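Local coordinates for protein nucleoporin nup120 (Schizosaccharomyces pombe, PDB 4GQ2) that serves as a structural component of the nuclear pore complex, whose nucleoporins can also act as docking partners for transport factors, at residues H430-I434 and E435-V439; D638-V641 and S642-N645. All coordinates share one frame; numbering follows the deposited sequence.

Contact 1. Residues H430-I434 and E435-V439; sequences HNTSI and ESIQV
Ser-433 and Ser-436 grip each other at the first turn of helix 434-443. The amide of Ser-436 donates to Ser-433 OG at 3.2 Å from N to OG, nearly straight at 163°. In return the Ser-436 hydroxyl donates to the main-chain carbonyl of Ser-433, 2.7 Å from OG to O, coming in tilted from the carbonyl plane. For this return bond the Ser-436 OG stands between its own N and carbonyl carbon (chi1 67°), folded back toward the start of the helix. Ser-433 OG has its strongest polar partner in Asp-514 of helix 492-515, so the cap is also tied to a neighbouring helix. The carboxylate of Glu-435, brought back by a bend at chi2, leaves OE1 3.8 Å from Ser-433 CB, a plain contact.

Gln-438 can be followed outward along the next turn. Its CB lies 3.8 Å from Ile-434 O, and CG is nearer that oxygen at 3.4 Å. Beyond CG the chain stays extended, bringing CD against the Ile-434 CG2 methyl. NE2 ends 3.4 Å from the same CG2, and Gln-438 OE1 stays farther from that methyl, so the amide and the isoleucine branch meet where the two side chains cross obliquely. On the main chain, Gln-438 N donates to Ile-434 O at 3.0 Å, an i to i+4 bond; Ile-437 N adds a weak bond to that oxygen. Helix 464-478 packs on Ile-434, Ile-437 and Gln-438. A serine N-cap, holding the amide three residues on, starts this helix within the beta-propeller family region of Nup120.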
loop_
_atom_site.group_PDB
_atom_site.type_symbol
_atom_site.label_atom_id
_atom_site.label_comp_id
_atom_site.label_asym_id
_atom_site.label_seq_id
_atom_site.Cartn_x
_atom_site.Cartn_y
_atom_site.Cartn_z
ATOM N N HIS A 430 7.092 6.251 -1.826
ATOM C CA HIS A 430 8.286 6.722 -2.517
ATOM C C HIS A 430 9.591 6.178 -1.994
ATOM O O HIS A 430 10.647 6.431 -2.576
ATOM C CB HIS A 430 8.314 8.244 -2.550
ATOM C CG HIS A 430 9.099 8.805 -3.706
ATOM N ND1 HIS A 430 10.275 9.437 -3.545
ATOM C CD2 HIS A 430 8.844 8.789 -5.075
ATOM C CE1 HIS A 430 10.745 9.819 -4.746
ATOM N NE2 HIS A 430 9.868 9.421 -5.682
ATOM N N ASN A 431 9.527 5.417 -0.901
ATOM C CA ASN A 431 10.719 4.851 -0.256
ATOM C C ASN A 431 11.597 5.887 0.464
ATOM O O ASN A 431 12.771 5.640 0.742
ATOM C CB ASN A 431 11.551 4.010 -1.242
ATOM C CG ASN A 431 10.755 2.874 -1.861
ATOM O OD1 ASN A 431 9.634 3.068 -2.335
ATOM N ND2 ASN A 431 11.340 1.678 -1.869
ATOM N N THR A 432 11.015 7.044 0.765
ATOM C CA THR A 432 11.666 8.030 1.603
ATOM C C THR A 432 11.327 7.683 3.054
ATOM O O THR A 432 10.383 6.934 3.308
ATOM C CB THR A 432 11.200 9.472 1.282
ATOM O OG1 THR A 432 9.866 9.663 1.748
ATOM C CG2 THR A 432 11.255 9.761 -0.212
ATOM N N SER A 433 12.096 8.224 3.998
ATOM C CA SER A 433 11.859 7.985 5.418
ATOM C C SER A 433 10.628 8.725 5.915
ATOM O O SER A 433 10.274 9.783 5.398
ATOM C CB SER A 433 13.059 8.436 6.251
ATOM O OG SER A 433 13.114 9.858 6.300
ATOM N N ILE A 434 10.009 8.163 6.948
ATOM C CA ILE A 434 8.901 8.789 7.650
ATOM C C ILE A 434 9.304 10.133 8.262
ATOM O O ILE A 434 8.509 11.078 8.258
ATOM C CB ILE A 434 8.279 7.810 8.686
ATOM C CG1 ILE A 434 7.014 7.170 8.103
ATOM C CG2 ILE A 434 7.903 8.505 9.990
ATOM C CD1 ILE A 434 7.265 6.150 7.014
ATOM N N GLU A 435 10.541 10.228 8.751
ATOM C CA GLU A 435 10.997 11.460 9.399
ATOM C C GLU A 435 10.977 12.659 8.463
ATOM O O GLU A 435 10.533 13.736 8.856
ATOM C CB GLU A 435 12.368 11.294 10.051
ATOM C CG GLU A 435 12.333 10.505 11.349
ATOM C CD GLU A 435 12.339 9.003 11.121
ATOM O OE1 GLU A 435 12.606 8.567 9.979
ATOM O OE2 GLU A 435 12.089 8.255 12.086
ATOM N N SER A 436 11.426 12.458 7.223
ATOM C CA SER A 436 11.431 13.525 6.222
ATOM C C SER A 436 10.033 14.081 5.961
ATOM O O SER A 436 9.877 15.280 5.741
ATOM C CB SER A 436 12.070 13.053 4.922
ATOM O OG SER A 436 11.275 12.064 4.308
ATOM N N ILE A 437 9.022 13.213 6.016
ATOM C CA ILE A 437 7.627 13.653 5.888
ATOM C C ILE A 437 7.204 14.460 7.121
ATOM O O ILE A 437 6.614 15.542 6.988
ATOM C CB ILE A 437 6.654 12.478 5.608
ATOM C CG1 ILE A 437 6.991 11.800 4.267
ATOM C CG2 ILE A 437 5.207 12.950 5.610
ATOM C CD1 ILE A 437 6.166 10.565 3.946
ATOM N N GLN A 438 7.537 13.948 8.308
ATOM C CA GLN A 438 7.204 14.625 9.564
ATOM C C GLN A 438 7.841 16.004 9.666
ATOM O O GLN A 438 7.179 16.972 10.029
ATOM C CB GLN A 438 7.626 13.788 10.769
ATOM C CG GLN A 438 6.875 12.485 10.919
ATOM C CD GLN A 438 7.482 11.582 11.971
ATOM O OE1 GLN A 438 8.636 11.751 12.367
ATOM N NE2 GLN A 438 6.702 10.615 12.434
ATOM N N VAL A 439 9.129 16.088 9.349
ATOM C CA VAL A 439 9.836 17.369 9.380
ATOM C C VAL A 439 9.318 18.311 8.300
ATOM O O VAL A 439 9.097 19.488 8.568
ATOM C CB VAL A 439 11.366 17.191 9.291
ATOM C CG1 VAL A 439 12.059 18.534 9.114
ATOM C CG2 VAL A 439 11.872 16.499 10.547
#

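Contact 2. Residues D638-V641 and S642-N645; sequences DTLV and SLEN
Ser-642 closes the C-terminal end of helix 630-641 through both its amide and its hydroxyl, at the turn that leads through a short loop to helix 646-658 in the helical region of Nup120. Its N donates to Asp-638 O at 3.2 Å, a last i to i+4 bond bent to 137° at the hydrogen. Its OG gives a second bond, 3.1 Å to Thr-639 O, from above the carbonyl plane. One residue on, Leu-643 N reaches Leu-640 O at 3.3 Å; the N-H points well at the oxygen (159°), yet the donor stands far out of the carbonyl plane, as the chain leaves the helix.

Outward from these bonds the leucine does the packing. With CG anti to its carbonyl carbon (chi1 -60°), the Leu-643 side chain folds back over the last turn, where CG lies 3.4 Å from Thr-639 O. Helix 571-585 covers Leu-643 through Gln-576 and Ile-577, while Leu-711 of helix 709-713 meets Leu-640 and Val-641. Cut back to an alanine, this leucine is likely to leave a gap facing Ile-577 and to take from Leu-640 CD2 its contact here. That contact brings Leu-643 CD1 to 4.2 Å from Leu-640 CD2.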
loop_
_atom_site.group_PDB
_atom_site.type_symbol
_atom_site.label_atom_id
_atom_site.label_comp_id
_atom_site.label_asym_id
_atom_site.label_seq_id
_atom_site.Cartn_x
_atom_site.Cartn_y
_atom_site.Cartn_z
ATOM N N ASP A 638 4.424 -2.777 -40.609
ATOM C CA ASP A 638 5.426 -3.155 -41.595
ATOM C C ASP A 638 6.622 -3.885 -40.995
ATOM O O ASP A 638 7.070 -4.886 -41.562
ATOM C CB ASP A 638 5.840 -1.956 -42.454
ATOM C CG ASP A 638 4.816 -1.641 -43.539
ATOM O OD1 ASP A 638 4.152 -2.581 -44.032
ATOM O OD2 ASP A 638 4.666 -0.455 -43.899
ATOM N N THR A 639 7.104 -3.430 -39.834
ATOM C CA THR A 639 8.228 -4.126 -39.192
ATOM C C THR A 639 7.809 -5.470 -38.613
ATOM O O THR A 639 8.637 -6.370 -38.501
ATOM C CB THR A 639 9.033 -3.277 -38.156
ATOM O OG1 THR A 639 8.943 -3.845 -36.845
ATOM C CG2 THR A 639 8.608 -1.828 -38.142
ATOM N N LEU A 640 6.529 -5.617 -38.267
ATOM C CA LEU A 640 6.025 -6.911 -37.785
ATOM C C LEU A 640 5.877 -7.941 -38.905
ATOM O O LEU A 640 6.183 -9.124 -38.716
ATOM C CB LEU A 640 4.713 -6.754 -37.025
ATOM C CG LEU A 640 4.811 -6.247 -35.581
ATOM C CD1 LEU A 640 3.425 -5.859 -35.083
ATOM C CD2 LEU A 640 5.484 -7.264 -34.655
ATOM N N VAL A 641 5.422 -7.483 -40.067
ATOM C CA VAL A 641 5.292 -8.336 -41.255
ATOM C C VAL A 641 6.651 -8.855 -41.747
ATOM O O VAL A 641 6.742 -9.956 -42.293
ATOM C CB VAL A 641 4.545 -7.592 -42.386
ATOM C CG1 VAL A 641 4.693 -8.302 -43.724
ATOM C CG2 VAL A 641 3.075 -7.437 -42.023
ATOM N N SER A 642 7.702 -8.071 -41.530
ATOM C CA SER A 642 9.035 -8.419 -42.009
ATOM C C SER A 642 9.669 -9.552 -41.211
ATOM O O SER A 642 10.716 -10.072 -41.587
ATOM C CB SER A 642 9.952 -7.200 -41.949
ATOM O OG SER A 642 10.646 -7.162 -40.713
ATOM N N LEU A 643 9.048 -9.922 -40.098
ATOM C CA LEU A 643 9.628 -10.924 -39.214
ATOM C C LEU A 643 9.134 -12.324 -39.567
ATOM O O LEU A 643 7.957 -12.520 -39.869
ATOM C CB LEU A 643 9.345 -10.584 -37.744
ATOM C CG LEU A 643 9.897 -9.236 -37.240
ATOM C CD1 LEU A 643 9.191 -8.776 -35.974
ATOM C CD2 LEU A 643 11.403 -9.272 -37.019
ATOM N N GLU A 644 10.049 -13.287 -39.559
ATOM C CA GLU A 644 9.691 -14.688 -39.754
ATOM C C GLU A 644 9.108 -15.252 -38.458
ATOM O O GLU A 644 9.831 -15.486 -37.485
ATOM C CB GLU A 644 10.893 -15.516 -40.242
ATOM C CG GLU A 644 12.267 -14.984 -39.837
ATOM C CD GLU A 644 12.906 -14.103 -40.906
ATOM O OE1 GLU A 644 13.412 -14.659 -41.908
ATOM O OE2 GLU A 644 12.915 -12.857 -40.743
ATOM N N ASN A 645 7.791 -15.437 -38.456
ATOM C CA ASN A 645 7.042 -15.920 -37.288
ATOM C C ASN A 645 7.196 -15.073 -36.005
ATOM O O ASN A 645 7.763 -15.535 -35.010
ATOM C CB ASN A 645 7.347 -17.403 -37.018
ATOM C CG ASN A 645 6.142 -18.160 -36.481
ATOM O OD1 ASN A 645 5.187 -17.565 -35.963
ATOM N ND2 ASN A 645 6.177 -19.482 -36.606
#

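In the fold
Contact 1 opens a helix and contact 2 closes one. In each, a serine hydroxyl donates to a main-chain carbonyl three residues back. At 430-439 the hydroxyl of a second serine also accepts a helix amide, whereas at 638-645 the remaining cross-contact bonds join backbone amides to carbonyls. Contact 1 is the more buried, its centre about 16 Å from the centre of the chain, and is packed on by helices 46-55, 464-478 and 492-515. Contact 2, its centre about 41 Å from that point, exposes Asp-638 and Ser-642 and buries its two leucines against other helices. They share no element: their centres are about 49 Å apart, in the propeller and helical family regions respectively.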